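Local coordinates for protein putative adhesin (Bacteroides fragilis NCTC 9343, PDB 3PET) that is of unknown function but, as a putative lipoprotein adhesin built as a right-handed beta-helix, probably takes part in attachment at the bacterial surface, at residues Lys23-Thr28 against Gly92-Gly97; Asp113-Gly118 against Gln135-Gly140; Ser126-Lys131 against Glu145-Ile150; Gln149-His154 against Leu166-Val171. One frame throughout, in Å; residues are numbered along the deposited sequence. Where two conformers were deposited one is given.

All four contacts join parallel strands or corners of one right-handed beta-helix. Interactions 1 and 2 lie near the chain's centre and are neighbours, since strands 92-95 and 111-116 pair directly; each has a buried face and a partly exposed, charged or polar one. Interactions 3 and 4 sit farther out and share Gln149 and Ile150, so together they follow one corner of the helix through three coils. Their chemistry shifts accordingly. A salt bridge and a phenylalanine mark interaction 1, serines, glycines and an inner water mark interaction 2, while water bridges dress interaction 3, and amide side chains the more exposed corners of both 3 and 4.

Interaction 1. Residues Lys23-Thr28 against Gly92-Gly97; sequences KIDAGT and GISFKG
Asp25 and Lys96 form the charged link. NZ of Lys96 lies 3.1 Å from OD2 of Asp25, in a salt bridge that meets the oxygen on its syn side but 32° out of the carboxylate plane. With CG anti to the backbone N (chi1 -173°), the carboxylate of Asp25 comes closer to 92-97 than its CB direction suggests, and the bend of the lysine chain at chi3 brings CE of Lys96 to 3.3 Å from Asp25 OD1. The same NZ donates to Ser94 OG, so one ammonium ties down a carboxylate and a hydroxyl.

Backbone hydrogen bonds run along the whole pairing: Ile24 and Ala26 each use both N and O, reaching Gly92, Ser94 and Lys96. The shortest goes from Lys96 N to Ala26 O, at 2.7 Å. Beyond the strands a CA-H...O contact, Gly97 CA to Thr28 O at 3.2 Å, carries the register into the following turn.

Apolar packing takes the other face, where Ile24, Ala26, Ile93 and Phe95 are buried. CD1 of Phe95 rests 4.2 Å from CB of Ala26, and Ile32 of strand 31-36 touches both residues. Strand 64-69 flanks 23-26 on its far edge. With axes 4.7 Å apart and only 2° from parallel, the two strands lie as neighbours in one parallel wall of a right-handed beta-helix, apolar side chains filling its core.

Interaction 2. Residues Asp113-Gly118 against Gln135-Gly140; sequences DIESKG and QSMGVG
Ser116 turns OG into the crowded position between its own N and carbonyl carbon (chi1 53°), which sets the hydroxyl 3.4 Å from CA of Ser136. Glu115 instead bends at chi2 (-79°), which brings CD beside Gln135; OE2 then lies 3.3 Å from Gln135 CG. These two chains run side by side with carboxylate and amide planes 32° apart, and the amide spends its OE1 on Lys156. Met137, a selenomethionine, lays its CE methyl between the same acid and a lysine: it lies 3.4 Å from Glu115 OE1 and 3.6 Å from Lys117 CG.

Strands 111-116 and 131-136 belong to successive coils of the right-handed beta-helix, and both leave the sheet here through glycine-containing turns. Backbone bonds follow the chain out of the strands, from Gln135 N to Ile114 O as far as Val139 N to Gly118 O, at 2.9 Å. Gly138 CA makes a CA-H...O contact with the same Gly118 O at 3.4 Å. On the inner side, water 1 accepts from Gly138 N and also bonds to Ser116 OG at 2.9 Å, knitting turn and strand together. Val139, pointing away from 113-118, packs on Gly159 of the second subunit.

Interaction 3. Residues Ser126-Lys131 against Glu145-Ile150; sequences SLTCQK and EGTAQI
The side chains of Gln130 and Gln149 lie side by side and point the same way, their amide planes 24° apart, yet what Gln130 OE1 meets is the methylene CG of Gln149, at 3.4 Å. Gln149 gives its own OE1 to Asn169. At the other end, the carboxylate of Glu145 is held by both oxygens: OE1 receives Ser126 N at 2.8 Å, nearly along its C-O axis, and OE2 makes a salt bridge with Arg167.

Between these ends the backbones pair in parallel, Leu127 opposite Gly146 and Thr128 opposite Thr147, with Leu127 N bonded to Glu145 O, Thr147 N to Leu127 O and Cys129 N to Thr147 O. Gln130 O then takes two N-H groups at the corner, a good bond from Ile150 N at 2.9 Å and a weak one from Gln149 N. Thr128 and Thr147 stand side by side on the outer face, their OG1 atoms joined by water 2, while water 3 donates to Cys129 O and also bonds to Thr147 OG1. Inward, Cys129 holds SG between its backbone N and carbonyl carbon (chi1 69°), and this sulphur packs 3.6 Å from Ala148 CB.

Within the beta-helix this short side is one layer of a stack: residues 107-110 bond to the backbone of 126-131, strand 161-168 follows beyond 145-150, and Leu127 reaches Leu107, Leu112 and Leu166 inside.

Interaction 4. Residues Gln149-His154 against Leu166-Val171; sequences QIAALH and LRANAV
Ala151 marks the tight, inward part of this contact. Its CB is 3.9 Å from Leu166 CD2 and equally 3.9 Å from Ala168 CB, so one methyl fits against two residues of the incoming strand before the chain turns the corner. Leu166, with CG anti to its backbone N (chi1 -179°), carries its branch inward to Ala151 and also touches Leu132 of strand 131-136. Val171, buried beside Ala151, brings its CA within 3.3 Å of Ala151 O in a CA-H...O contact and packs on Ile189 of strand 188-193.

This inside-outside division is that of a right-handed beta-helix, whose walls meet at corners such as Gln149 and Asn169. The backbone keeps the corners in step: Gln149 O accepts from Ala170 N at 3.0 Å and weakly from Asn169 N, after which Ala151 N bonds to Ala170 O.

Outside, the packing is sparser. Ile150 CG1 comes no nearer than 4.3 Å to Ala170 CB, and the exposed Gln149 relies on polarity instead, with Asn169 ND2 donating to its OE1 at 2.7 Å. That oxygen lies in the plane of the asparagine amide, but the donor stands 43° out of the glutamine's own plane, the two amides being turned 50° against each other.

Interaction 1. Residues Lys23-Thr28 against Gly92-Gly97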
loop_
_atom_site.group_PDB
_atom_site.type_symbol
_atom_site.label_atom_id
_atom_site.label_comp_id
_atom_site.label_asym_id
_atom_site.label_seq_id
_atom_site.Cartn_x
_atom_site.Cartn_y
_atom_site.Cartn_z
ATOM N N LYS A 23 8.761 12.896 -20.561
ATOM C CA LYS A 23 8.731 12.071 -19.357
ATOM C C LYS A 23 8.898 12.940 -18.129
ATOM O O LYS A 23 9.585 13.959 -18.173
ATOM C CB LYS A 23 9.816 10.969 -19.370
ATOM C CG LYS A 23 9.627 9.892 -20.434
ATOM C CD LYS A 23 10.753 8.845 -20.425
ATOM C CE LYS A 23 12.123 9.259 -21.006
ATOM N NZ LYS A 23 12.107 9.522 -22.487
ATOM N N ILE A 24 8.252 12.527 -17.028
ATOM C CA ILE A 24 8.303 13.217 -15.744
ATOM C C ILE A 24 8.795 12.235 -14.701
ATOM O O ILE A 24 8.278 11.111 -14.617
ATOM C CB ILE A 24 6.922 13.829 -15.342
ATOM C CG1 ILE A 24 6.421 14.878 -16.384
ATOM C CG2 ILE A 24 6.970 14.444 -13.888
ATOM C CD1 ILE A 24 4.875 15.032 -16.386
ATOM N N ASP A 25 9.776 12.672 -13.884
ATOM C CA ASP A 25 10.314 11.903 -12.766
ATOM C C ASP A 25 10.314 12.831 -11.570
ATOM O O ASP A 25 11.109 13.774 -11.521
ATOM C CB ASP A 25 11.704 11.345 -13.106
ATOM C CG ASP A 25 12.276 10.403 -12.064
ATOM O OD1 ASP A 25 12.404 10.816 -10.895
ATOM O OD2 ASP A 25 12.678 9.296 -12.434
ATOM N N ALA A 26 9.386 12.604 -10.613
ATOM C CA ALA A 26 9.226 13.534 -9.503
ATOM C C ALA A 26 9.344 12.865 -8.119
ATOM O O ALA A 26 8.686 11.847 -7.855
ATOM C CB ALA A 26 7.883 14.246 -9.632
ATOM N N GLY A 27 10.171 13.479 -7.266
ATOM C CA GLY A 27 10.417 13.053 -5.887
ATOM C C GLY A 27 10.125 14.198 -4.936
ATOM O O GLY A 27 10.810 14.405 -3.942
ATOM N N THR A 28 9.093 14.958 -5.255
ATOM C CA THR A 28 8.708 16.141 -4.504
ATOM C C THR A 28 7.522 15.889 -3.604
ATOM O O THR A 28 6.907 14.812 -3.635
ATOM C CB THR A 28 8.352 17.256 -5.522
ATOM O OG1 THR A 28 7.465 16.696 -6.480
ATOM C CG2 THR A 28 9.571 17.822 -6.215
ATOM N N GLY A 92 5.730 9.003 -20.225
ATOM C CA GLY A 92 6.025 8.393 -18.941
ATOM C C GLY A 92 5.905 9.297 -17.745
ATOM O O GLY A 92 6.227 10.486 -17.809
ATOM N N ILE A 93 5.416 8.711 -16.642
ATOM C CA ILE A 93 5.353 9.350 -15.332
ATOM C C ILE A 93 5.943 8.382 -14.342
ATOM O O ILE A 93 5.430 7.269 -14.180
ATOM C CB ILE A 93 3.943 9.852 -14.863
ATOM C CG1 ILE A 93 3.291 10.817 -15.891
ATOM C CG2 ILE A 93 4.059 10.555 -13.467
ATOM C CD1 ILE A 93 1.798 11.061 -15.652
ATOM N N SER A 94 7.007 8.801 -13.673
ATOM C CA SER A 94 7.613 8.069 -12.560
ATOM C C SER A 94 7.452 8.937 -11.317
ATOM O O SER A 94 8.029 10.029 -11.253
ATOM C CB SER A 94 9.073 7.754 -12.844
ATOM O OG SER A 94 9.566 7.029 -11.734
ATOM N N PHE A 95 6.574 8.526 -10.394
ATOM C CA PHE A 95 6.305 9.342 -9.219
ATOM C C PHE A 95 6.818 8.659 -7.967
ATOM O O PHE A 95 6.438 7.527 -7.680
ATOM C CB PHE A 95 4.806 9.697 -9.097
ATOM C CG PHE A 95 4.514 10.636 -7.944
ATOM C CD1 PHE A 95 4.737 12.001 -8.063
ATOM C CD2 PHE A 95 4.002 10.155 -6.747
ATOM C CE1 PHE A 95 4.446 12.867 -7.008
ATOM C CE2 PHE A 95 3.743 11.019 -5.680
ATOM C CZ PHE A 95 3.975 12.366 -5.818
ATOM N N LYS A 96 7.677 9.373 -7.211
ATOM C CA LYS A 96 8.313 8.859 -6.005
ATOM C C LYS A 96 8.226 9.858 -4.845
ATOM O O LYS A 96 9.099 9.861 -4.003
ATOM C CB LYS A 96 9.799 8.514 -6.277
ATOM C CG LYS A 96 10.052 7.579 -7.462
ATOM C CD LYS A 96 11.539 7.393 -7.726
ATOM C CE LYS A 96 12.012 8.172 -8.928
ATOM N NZ LYS A 96 12.366 7.275 -10.065
ATOM N N GLY A 97 7.172 10.663 -4.786
ATOM C CA GLY A 97 7.018 11.634 -3.712
ATOM C C GLY A 97 5.741 11.503 -2.916
ATOM O O GLY A 97 5.191 10.407 -2.773
#

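Interaction 2. Residues Asp113-Gly118 against Gln135-Gly140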
loop_
_atom_site.group_PDB
_atom_site.type_symbol
_atom_site.label_atom_id
_atom_site.label_comp_id
_atom_site.label_asym_id
_atom_site.label_seq_id
_atom_site.Cartn_x
_atom_site.Cartn_y
_atom_site.Cartn_z
ATOM N N ASP A 113 3.659 5.052 -19.888
ATOM C CA ASP A 113 4.175 4.230 -18.809
ATOM C C ASP A 113 3.992 4.990 -17.468
ATOM O O ASP A 113 4.533 6.086 -17.298
ATOM C CB ASP A 113 5.655 3.869 -19.080
ATOM C CG ASP A 113 6.277 2.866 -18.141
ATOM O OD1 ASP A 113 5.524 2.208 -17.382
ATOM O OD2 ASP A 113 7.513 2.699 -18.192
ATOM N N ILE A 114 3.189 4.415 -16.554
ATOM C CA ILE A 114 2.945 5.004 -15.237
ATOM C C ILE A 114 3.588 4.116 -14.190
ATOM O O ILE A 114 3.254 2.919 -14.095
ATOM C CB ILE A 114 1.445 5.265 -14.928
ATOM C CG1 ILE A 114 0.773 6.094 -16.044
ATOM C CG2 ILE A 114 1.272 5.942 -13.545
ATOM C CD1 ILE A 114 -0.628 5.762 -16.230
ATOM N N GLU A 115 4.534 4.708 -13.416
ATOM C CA GLU A 115 5.248 4.031 -12.329
ATOM C C GLU A 115 4.983 4.854 -11.062
ATOM O O GLU A 115 5.538 5.949 -10.911
ATOM C CB GLU A 115 6.767 3.860 -12.612
ATOM C CG GLU A 115 7.122 3.209 -13.951
ATOM C CD GLU A 115 7.013 1.694 -14.062
ATOM O OE1 GLU A 115 7.604 0.982 -13.215
ATOM O OE2 GLU A 115 6.390 1.217 -15.038
ATOM N N SER A 116 4.061 4.389 -10.200
ATOM C CA SER A 116 3.774 5.117 -8.956
ATOM C C SER A 116 4.414 4.394 -7.786
ATOM O O SER A 116 4.134 3.216 -7.531
ATOM C CB SER A 116 2.278 5.317 -8.753
ATOM O OG SER A 116 1.555 4.097 -8.836
ATOM N N LYS A 117 5.357 5.082 -7.134
ATOM C CA LYS A 117 6.152 4.541 -6.036
ATOM C C LYS A 117 6.127 5.486 -4.842
ATOM O O LYS A 117 7.060 5.486 -4.038
ATOM C CB LYS A 117 7.616 4.345 -6.515
ATOM C CG LYS A 117 7.792 3.657 -7.875
ATOM C CD LYS A 117 8.911 4.248 -8.742
ATOM C CE LYS A 117 10.297 3.746 -8.379
ATOM N NZ LYS A 117 10.551 2.372 -8.891
ATOM N N GLY A 118 5.116 6.347 -4.773
ATOM C CA GLY A 118 5.007 7.315 -3.686
ATOM C C GLY A 118 3.736 7.165 -2.882
ATOM O O GLY A 118 3.081 6.113 -2.926
ATOM N N GLN A 135 2.380 0.340 -13.362
ATOM C CA GLN A 135 3.034 -0.403 -12.288
ATOM C C GLN A 135 2.813 0.391 -11.025
ATOM O O GLN A 135 3.489 1.416 -10.821
ATOM C CB GLN A 135 4.535 -0.615 -12.576
ATOM C CG GLN A 135 4.834 -1.479 -13.810
ATOM C CD GLN A 135 4.961 -2.948 -13.508
ATOM O OE1 GLN A 135 5.062 -3.371 -12.360
ATOM N NE2 GLN A 135 5.004 -3.758 -14.548
ATOM N N SER A 136 1.797 0.004 -10.217
ATOM C CA SER A 136 1.528 0.742 -8.969
ATOM C C SER A 136 2.230 0.036 -7.843
ATOM O O SER A 136 2.039 -1.160 -7.643
ATOM C CB SER A 136 0.034 0.920 -8.710
ATOM O OG SER A 136 -0.641 -0.326 -8.570
HETATM N N MSE A 137 3.153 0.750 -7.203
HETATM C CA MSE A 137 4.032 0.161 -6.202
HETATM C C MSE A 137 4.071 0.910 -4.877
HETATM O O MSE A 137 4.792 0.490 -3.993
HETATM C CB MSE A 137 5.454 0.113 -6.772
HETATM C CG MSE A 137 5.614 -0.856 -7.945
HETATM SE SE MSE A 137 7.341 -0.565 -8.786
HETATM C CE MSE A 137 6.821 0.862 -9.928
ATOM N N GLY A 138 3.309 1.986 -4.739
ATOM C CA GLY A 138 3.306 2.765 -3.506
ATOM C C GLY A 138 2.011 2.658 -2.742
ATOM O O GLY A 138 1.362 1.605 -2.764
ATOM N N VAL A 139 1.626 3.743 -2.054
ATOM C CA VAL A 139 0.373 3.785 -1.307
ATOM C C VAL A 139 -0.559 4.791 -1.973
ATOM O O VAL A 139 -0.288 5.995 -1.951
ATOM C CB VAL A 139 0.566 4.093 0.197
ATOM C CG1 VAL A 139 -0.792 4.158 0.901
ATOM C CG2 VAL A 139 1.452 3.037 0.846
ATOM N N GLY A 140 -1.648 4.288 -2.544
ATOM C CA GLY A 140 -2.584 5.139 -3.264
ATOM C C GLY A 140 -3.236 4.422 -4.431
ATOM O O GLY A 140 -2.860 3.297 -4.797
HETATM O O HOH W 1 1.044 3.453 -6.004
#

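Interaction 3. Residues Ser126-Lys131 against Glu145-Ile150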
loop_
_atom_site.group_PDB
_atom_site.type_symbol
_atom_site.label_atom_id
_atom_site.label_comp_id
_atom_site.label_asym_id
_atom_site.label_seq_id
_atom_site.Cartn_x
_atom_site.Cartn_y
_atom_site.Cartn_z
ATOM N N SER A 126 -9.650 11.190 -19.844
ATOM C CA SER A 126 -9.659 11.350 -21.303
ATOM C C SER A 126 -8.320 10.926 -21.916
ATOM O O SER A 126 -7.708 11.675 -22.692
ATOM C CB SER A 126 -10.002 12.788 -21.703
ATOM O OG SER A 126 -11.159 13.245 -21.028
ATOM N N LEU A 127 -7.876 9.724 -21.561
ATOM C CA LEU A 127 -6.650 9.171 -22.120
ATOM C C LEU A 127 -6.952 8.486 -23.463
ATOM O O LEU A 127 -7.896 7.707 -23.551
ATOM C CB LEU A 127 -6.027 8.167 -21.116
ATOM C CG LEU A 127 -4.782 7.380 -21.588
ATOM C CD1 LEU A 127 -3.579 8.303 -21.876
ATOM C CD2 LEU A 127 -4.445 6.265 -20.606
ATOM N N THR A 128 -6.145 8.753 -24.495
ATOM C CA THR A 128 -6.240 8.055 -25.778
ATOM C C THR A 128 -4.837 7.535 -26.050
ATOM O O THR A 128 -3.930 8.339 -26.234
ATOM C CB THR A 128 -6.787 8.943 -26.923
ATOM O OG1 THR A 128 -8.018 9.551 -26.536
ATOM C CG2 THR A 128 -6.975 8.171 -28.214
ATOM N N CYS A 129 -4.631 6.211 -26.014
ATOM C CA CYS A 129 -3.290 5.686 -26.249
ATOM C C CYS A 129 -3.350 4.361 -26.980
ATOM O O CYS A 129 -4.428 3.781 -27.104
ATOM C CB CYS A 129 -2.526 5.556 -24.927
ATOM S SG CYS A 129 -3.155 4.254 -23.823
ATOM N N GLN A 130 -2.179 3.866 -27.439
ATOM C CA GLN A 130 -2.093 2.554 -28.065
ATOM C C GLN A 130 -1.767 1.554 -26.985
ATOM O O GLN A 130 -2.502 0.593 -26.799
ATOM C CB GLN A 130 -1.055 2.530 -29.207
ATOM C CG GLN A 130 -1.353 3.520 -30.351
ATOM C CD GLN A 130 -2.766 3.422 -30.891
ATOM O OE1 GLN A 130 -3.195 2.369 -31.376
ATOM N NE2 GLN A 130 -3.534 4.511 -30.785
ATOM N N LYS A 131 -0.665 1.793 -26.258
ATOM C CA LYS A 131 -0.222 0.904 -25.196
ATOM C C LYS A 131 -0.136 1.654 -23.875
ATOM O O LYS A 131 0.439 2.746 -23.809
ATOM C CB LYS A 131 1.130 0.253 -25.537
ATOM C CG LYS A 131 1.105 -0.621 -26.788
ATOM C CD LYS A 131 2.488 -1.135 -27.141
ATOM C CE LYS A 131 2.476 -1.925 -28.425
ATOM N NZ LYS A 131 3.840 -2.368 -28.815
ATOM N N GLU A 145 -9.307 6.717 -17.116
ATOM C CA GLU A 145 -10.479 6.798 -17.980
ATOM C C GLU A 145 -10.017 7.128 -19.404
ATOM O O GLU A 145 -9.107 7.934 -19.594
ATOM C CB GLU A 145 -11.496 7.823 -17.451
ATOM C CG GLU A 145 -12.804 7.894 -18.251
ATOM C CD GLU A 145 -12.750 8.768 -19.495
ATOM O OE1 GLU A 145 -11.994 9.760 -19.475
ATOM O OE2 GLU A 145 -13.445 8.464 -20.492
ATOM N N GLY A 146 -10.652 6.488 -20.378
ATOM C CA GLY A 146 -10.346 6.701 -21.787
ATOM C C GLY A 146 -10.279 5.410 -22.563
ATOM O O GLY A 146 -11.070 4.503 -22.329
ATOM N N THR A 147 -9.356 5.331 -23.510
ATOM C CA THR A 147 -9.225 4.132 -24.346
ATOM C C THR A 147 -7.756 3.737 -24.494
ATOM O O THR A 147 -6.863 4.584 -24.464
ATOM C CB THR A 147 -9.878 4.320 -25.761
ATOM O OG1 THR A 147 -9.132 5.275 -26.527
ATOM C CG2 THR A 147 -11.360 4.709 -25.712
ATOM N N ALA A 148 -7.525 2.453 -24.707
ATOM C CA ALA A 148 -6.199 1.889 -24.971
ATOM C C ALA A 148 -6.359 0.670 -25.868
ATOM O O ALA A 148 -7.390 -0.003 -25.807
ATOM C CB ALA A 148 -5.509 1.507 -23.672
ATOM N N GLN A 149 -5.373 0.393 -26.726
ATOM C CA GLN A 149 -5.457 -0.831 -27.516
ATOM C C GLN A 149 -5.049 -1.971 -26.589
ATOM O O GLN A 149 -5.711 -2.994 -26.530
ATOM C CB GLN A 149 -4.585 -0.754 -28.784
ATOM C CG GLN A 149 -5.192 0.098 -29.904
ATOM C CD GLN A 149 -6.460 -0.492 -30.511
ATOM O OE1 GLN A 149 -6.697 -1.708 -30.508
ATOM N NE2 GLN A 149 -7.309 0.367 -31.048
ATOM N N ILE A 150 -3.987 -1.742 -25.803
ATOM C CA ILE A 150 -3.451 -2.678 -24.812
ATOM C C ILE A 150 -3.296 -1.941 -23.489
ATOM O O ILE A 150 -2.756 -0.831 -23.477
ATOM C CB ILE A 150 -2.086 -3.313 -25.260
ATOM C CG1 ILE A 150 -2.211 -4.005 -26.635
ATOM C CG2 ILE A 150 -1.570 -4.336 -24.184
ATOM C CD1 ILE A 150 -0.903 -4.117 -27.442
HETATM O O HOH W 2 -10.218 7.926 -26.776
HETATM O O HOH W 3 -6.927 4.162 -28.071
#

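Interaction 4. Residues Gln149-His154 against Leu166-Val171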
loop_
_atom_site.group_PDB
_atom_site.type_symbol
_atom_site.label_atom_id
_atom_site.label_comp_id
_atom_site.label_asym_id
_atom_site.label_seq_id
_atom_site.Cartn_x
_atom_site.Cartn_y
_atom_site.Cartn_z
ATOM N N GLN A 149 -5.373 0.393 -26.726
ATOM C CA GLN A 149 -5.457 -0.831 -27.516
ATOM C C GLN A 149 -5.049 -1.971 -26.589
ATOM O O GLN A 149 -5.711 -2.994 -26.530
ATOM C CB GLN A 149 -4.585 -0.754 -28.784
ATOM C CG GLN A 149 -5.192 0.098 -29.904
ATOM C CD GLN A 149 -6.460 -0.492 -30.511
ATOM O OE1 GLN A 149 -6.697 -1.708 -30.508
ATOM N NE2 GLN A 149 -7.309 0.367 -31.048
ATOM N N ILE A 150 -3.987 -1.742 -25.803
ATOM C CA ILE A 150 -3.451 -2.678 -24.812
ATOM C C ILE A 150 -3.296 -1.941 -23.489
ATOM O O ILE A 150 -2.756 -0.831 -23.477
ATOM C CB ILE A 150 -2.086 -3.313 -25.260
ATOM C CG1 ILE A 150 -2.211 -4.005 -26.635
ATOM C CG2 ILE A 150 -1.570 -4.336 -24.184
ATOM C CD1 ILE A 150 -0.903 -4.117 -27.442
ATOM N N ALA A 151 -3.723 -2.572 -22.375
ATOM C CA ALA A 151 -3.535 -2.017 -21.022
ATOM C C ALA A 151 -2.967 -3.088 -20.101
ATOM O O ALA A 151 -3.617 -4.114 -19.851
ATOM C CB ALA A 151 -4.847 -1.468 -20.464
ATOM N N ALA A 152 -1.731 -2.875 -19.655
ATOM C CA ALA A 152 -1.044 -3.741 -18.709
ATOM C C ALA A 152 -1.171 -3.064 -17.353
ATOM O O ALA A 152 -0.724 -1.923 -17.191
ATOM C CB ALA A 152 0.422 -3.947 -19.123
ATOM N N LEU A 153 -1.900 -3.699 -16.429
ATOM C CA LEU A 153 -2.212 -3.145 -15.102
ATOM C C LEU A 153 -1.642 -4.049 -14.042
ATOM O O LEU A 153 -2.146 -5.163 -13.854
ATOM C CB LEU A 153 -3.751 -2.993 -14.943
ATOM C CG LEU A 153 -4.490 -2.240 -16.072
ATOM C CD1 LEU A 153 -6.011 -2.271 -15.864
ATOM C CD2 LEU A 153 -4.007 -0.784 -16.198
ATOM N N HIS A 154 -0.556 -3.605 -13.383
ATOM C CA HIS A 154 0.147 -4.415 -12.396
ATOM C C HIS A 154 0.204 -3.675 -11.073
ATOM O O HIS A 154 0.926 -2.684 -10.928
ATOM C CB HIS A 154 1.571 -4.789 -12.891
ATOM C CG HIS A 154 1.594 -5.432 -14.243
ATOM N ND1 HIS A 154 1.041 -6.693 -14.467
ATOM C CD2 HIS A 154 2.095 -4.967 -15.408
ATOM C CE1 HIS A 154 1.205 -6.936 -15.755
ATOM N NE2 HIS A 154 1.839 -5.928 -16.362
ATOM N N LEU A 166 -11.684 2.722 -18.486
ATOM C CA LEU A 166 -10.613 2.690 -19.449
ATOM C C LEU A 166 -10.910 1.509 -20.362
ATOM O O LEU A 166 -10.657 0.365 -19.977
ATOM C CB LEU A 166 -9.214 2.617 -18.824
ATOM C CG LEU A 166 -8.101 2.607 -19.888
ATOM C CD1 LEU A 166 -7.579 4.013 -20.176
ATOM C CD2 LEU A 166 -7.048 1.664 -19.524
ATOM N N ARG A 167 -11.536 1.790 -21.529
ATOM C CA ARG A 167 -11.917 0.761 -22.507
ATOM C C ARG A 167 -10.683 0.292 -23.278
ATOM O O ARG A 167 -10.109 1.067 -24.042
ATOM C CB ARG A 167 -13.007 1.293 -23.487
ATOM C CG ARG A 167 -14.357 1.583 -22.833
ATOM C CD ARG A 167 -14.921 2.933 -23.269
ATOM N NE ARG A 167 -14.683 3.980 -22.270
ATOM C CZ ARG A 167 -14.415 5.256 -22.548
ATOM N NH1 ARG A 167 -14.344 5.670 -23.808
ATOM N NH2 ARG A 167 -14.213 6.125 -21.568
ATOM N N ALA A 168 -10.254 -0.961 -23.053
ATOM C CA ALA A 168 -9.082 -1.523 -23.731
ATOM C C ALA A 168 -9.466 -2.758 -24.540
ATOM O O ALA A 168 -10.386 -3.473 -24.142
ATOM C CB ALA A 168 -8.009 -1.884 -22.715
ATOM N N ASN A 169 -8.765 -3.025 -25.652
ATOM C CA ASN A 169 -9.051 -4.248 -26.407
ATOM C C ASN A 169 -8.429 -5.445 -25.712
ATOM O O ASN A 169 -9.098 -6.445 -25.532
ATOM C CB ASN A 169 -8.591 -4.138 -27.863
ATOM C CG ASN A 169 -9.566 -3.343 -28.689
ATOM O OD1 ASN A 169 -10.787 -3.438 -28.524
ATOM N ND2 ASN A 169 -9.053 -2.548 -29.590
ATOM N N ALA A 170 -7.172 -5.325 -25.285
ATOM C CA ALA A 170 -6.440 -6.381 -24.586
ATOM C C ALA A 170 -5.999 -5.882 -23.226
ATOM O O ALA A 170 -5.456 -4.777 -23.108
ATOM C CB ALA A 170 -5.237 -6.823 -25.408
ATOM N N VAL A 171 -6.263 -6.671 -22.194
ATOM C CA VAL A 171 -5.872 -6.300 -20.832
ATOM C C VAL A 171 -4.974 -7.386 -20.265
ATOM O O VAL A 171 -5.264 -8.575 -20.420
ATOM C CB VAL A 171 -7.113 -6.032 -19.908
ATOM C CG1 VAL A 171 -6.725 -5.911 -18.435
ATOM C CG2 VAL A 171 -7.879 -4.794 -20.356
#